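Local coordinates for protein oxalate--CoA ligase (Arabidopsis thaliana, PDB 5IE2) that belongs to the ANL superfamily of AMP-binding enzymes, with an AMP-binding domain and a smaller C-terminal domain, and binds adenosine-5'-triphosphate together with a magnesium ion, at residues Y397-T400 / D401-H405. Sequence-based numbering, arbitrary orientation.
Sequences YFDT and DGYLH
Y397 and H405 form an antiparallel hydrogen-bonded pair and F398 and L404 the non-hydrogen-bonded pair beside it, in a beta hairpin closed by a type I turn from D399 to G402 with a G1 beta bulge. G402 N donates to D399 O, and D399 N to Y403 O; at G402's positive phi (81°) a CB would press on the carbonyl O of D401, hence glycine. D399 organises the tip. With chi1 at 63°, its CG sits between its own backbone N and carbonyl carbon, which swings the carboxylate across to the returning arm. There OD1 takes the N-H of Y403 at 3.0 Å, from above the carboxylate plane, and a weak bond from D401 N. OD2 receives H405 NE2 at 2.8 Å in an almost straight bond (172°) lying in the imidazole plane. H405 also lays its CB over one face of the Y397 ring, 3.8 Å from the centroid, a CH-pi contact, and the two near-parallel rings are slid apart with little overlap. On the other face of the hairpin F398 CE1 meets L404 CB at 3.7 Å, and both side chains pack on M345 and I347 of strand 344-348 in the same sheet. K333 bridges D399 OD2 and D401 OD2, probably offsetting their like charges. The carboxylate bonds thus tie turn to second strand and help set the imidazole's rotation; with lysine and imidazole N-H both on OD2, D399 probably stays ionised.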
ATOM      1  N   TYR A 397      14.009  13.325   9.478  1.00 21.32           N
ATOM      2  CA  TYR A 397      14.880  13.398  10.658  1.00 21.31           C
ATOM      3  C   TYR A 397      14.187  12.671  11.808  1.00 21.11           C
ATOM      4  O   TYR A 397      12.972  12.511  11.795  1.00 19.72           O
ATOM      5  CB  TYR A 397      15.205  14.862  11.041  1.00 24.09           C
ATOM      6  CG  TYR A 397      13.966  15.665  11.398  1.00 23.56           C
ATOM      7  CD1 TYR A 397      13.517  15.730  12.719  1.00 23.70           C
ATOM      8  CD2 TYR A 397      13.239  16.327  10.414  1.00 24.84           C
ATOM      9  CE1 TYR A 397      12.379  16.455  13.058  1.00 25.61           C
ATOM     10  CE2 TYR A 397      12.089  17.041  10.735  1.00 27.52           C
ATOM     11  CZ  TYR A 397      11.663  17.109  12.064  1.00 27.95           C
ATOM     12  OH  TYR A 397      10.532  17.835  12.394  1.00 29.10           O
ATOM     13  N   PHE A 398      14.986  12.212  12.763  1.00 20.54           N
ATOM     14  CA  PHE A 398      14.502  11.652  14.017  1.00 20.38           C
ATOM     15  C   PHE A 398      14.473  12.745  15.062  1.00 21.27           C
ATOM     16  O   PHE A 398      15.446  13.501  15.197  1.00 22.67           O
ATOM     17  CB  PHE A 398      15.419  10.536  14.522  1.00 19.85           C
ATOM     18  CG  PHE A 398      15.211   9.233  13.771  1.00 22.45           C
ATOM     19  CD1 PHE A 398      14.005   8.549  13.876  1.00 19.97           C
ATOM     20  CD2 PHE A 398      16.222   8.702  12.988  1.00 25.67           C
ATOM     21  CE1 PHE A 398      13.797   7.357  13.206  1.00 20.73           C
ATOM     22  CE2 PHE A 398      16.004   7.500  12.283  1.00 26.75           C
ATOM     23  CZ  PHE A 398      14.781   6.844  12.396  1.00 25.25           C
ATOM     24  N   ASP A 399      13.384  12.780  15.837  1.00 20.57           N
ATOM     25  CA  ASP A 399      13.361  13.651  16.989  1.00 20.83           C
ATOM     26  C   ASP A 399      14.059  12.902  18.141  1.00 22.45           C
ATOM     27  O   ASP A 399      14.534  11.763  17.954  1.00 23.22           O
ATOM     28  CB  ASP A 399      11.921  14.112  17.334  1.00 24.72           C
ATOM     29  CG  ASP A 399      10.987  12.992  17.719  1.00 23.38           C
ATOM     30  OD1 ASP A 399      11.438  11.956  18.255  1.00 21.39           O
ATOM     31  OD2 ASP A 399       9.750  13.176  17.534  1.00 22.44           O
ATOM     32  N   THR A 400      14.124  13.499  19.328  1.00 24.81           N
ATOM     33  CA  THR A 400      14.901  12.880  20.427  1.00 27.63           C
ATOM     34  C   THR A 400      14.181  11.673  21.056  1.00 28.57           C
ATOM     35  O   THR A 400      14.804  10.937  21.804  1.00 32.14           O
ATOM     36  CB  THR A 400      15.241  13.922  21.515  1.00 30.40           C
ATOM     37  OG1 THR A 400      14.041  14.579  21.877  1.00 34.66           O
ATOM     38  CG2 THR A 400      16.190  14.969  20.960  1.00 30.21           C
ATOM     39  N   ASP A 401      12.906  11.449  20.727  1.00 25.46           N
ATOM     40  CA  ASP A 401      12.192  10.201  21.119  1.00 25.28           C
ATOM     41  C   ASP A 401      12.392   9.084  20.108  1.00 23.95           C
ATOM     42  O   ASP A 401      11.873   7.982  20.296  1.00 24.90           O
ATOM     43  CB  ASP A 401      10.680  10.434  21.293  1.00 25.81           C
ATOM     44  CG  ASP A 401      10.364  11.409  22.428  1.00 31.16           C
ATOM     45  OD1 ASP A 401      11.034  11.353  23.495  1.00 34.57           O
ATOM     46  OD2 ASP A 401       9.483  12.269  22.231  1.00 31.37           O
ATOM     47  N   GLY A 402      13.126   9.353  19.030  1.00 22.39           N
ATOM     48  CA  GLY A 402      13.346   8.354  18.003  1.00 20.87           C
ATOM     49  C   GLY A 402      12.186   8.232  17.026  1.00 20.19           C
ATOM     50  O   GLY A 402      12.082   7.235  16.290  1.00 21.58           O
ATOM     51  N   TYR A 403      11.302   9.234  17.011  1.00 18.43           N
ATOM     52  CA  TYR A 403      10.206   9.242  16.037  1.00 18.21           C
ATOM     53  C   TYR A 403      10.660   9.919  14.740  1.00 17.15           C
ATOM     54  O   TYR A 403      11.276  10.966  14.789  1.00 18.85           O
ATOM     55  CB  TYR A 403       8.974   9.997  16.582  1.00 19.48           C
ATOM     56  CG  TYR A 403       8.143   9.228  17.561  1.00 18.67           C
ATOM     57  CD1 TYR A 403       6.779   9.013  17.310  1.00 16.52           C
ATOM     58  CD2 TYR A 403       8.693   8.740  18.747  1.00 18.41           C
ATOM     59  CE1 TYR A 403       5.971   8.295  18.206  1.00 17.39           C
ATOM     60  CE2 TYR A 403       7.886   8.023  19.664  1.00 20.57           C
ATOM     61  CZ  TYR A 403       6.535   7.835  19.396  1.00 20.09           C
ATOM     62  OH  TYR A 403       5.741   7.112  20.290  1.00 19.85           O
ATOM     63  N   LEU A 404      10.326   9.330  13.592  1.00 18.57           N
ATOM     64  CA  LEU A 404      10.729   9.863  12.306  1.00 16.01           C
ATOM     65  C   LEU A 404       9.706  10.898  11.820  1.00 16.09           C
ATOM     66  O   LEU A 404       8.503  10.686  11.901  1.00 18.05           O
ATOM     67  CB  LEU A 404      10.891   8.712  11.289  1.00 17.80           C
ATOM     68  CG  LEU A 404      11.143   9.010   9.810  1.00 17.96           C
ATOM     69  CD1 LEU A 404      12.474   9.741   9.661  1.00 19.26           C
ATOM     70  CD2 LEU A 404      11.137   7.706   9.007  1.00 17.07           C
ATOM     71  N   HIS A 405      10.235  11.996  11.289  1.00 16.45           N
ATOM     72  CA  HIS A 405       9.457  13.034  10.653  1.00 19.97           C
ATOM     73  C   HIS A 405       9.926  13.184   9.229  1.00 21.44           C
ATOM     74  O   HIS A 405      11.089  13.510   9.018  1.00 21.28           O
ATOM     75  CB  HIS A 405       9.634  14.384  11.367  1.00 22.26           C
ATOM     76  CG  HIS A 405       9.237  14.357  12.809  1.00 23.87           C
ATOM     77  ND1 HIS A 405       8.064  14.934  13.263  1.00 22.72           N
ATOM     78  CD2 HIS A 405       9.841  13.814  13.893  1.00 25.66           C
ATOM     79  CE1 HIS A 405       7.957  14.728  14.567  1.00 25.70           C
ATOM     80  NE2 HIS A 405       9.035  14.073  14.976  1.00 27.05           N
TER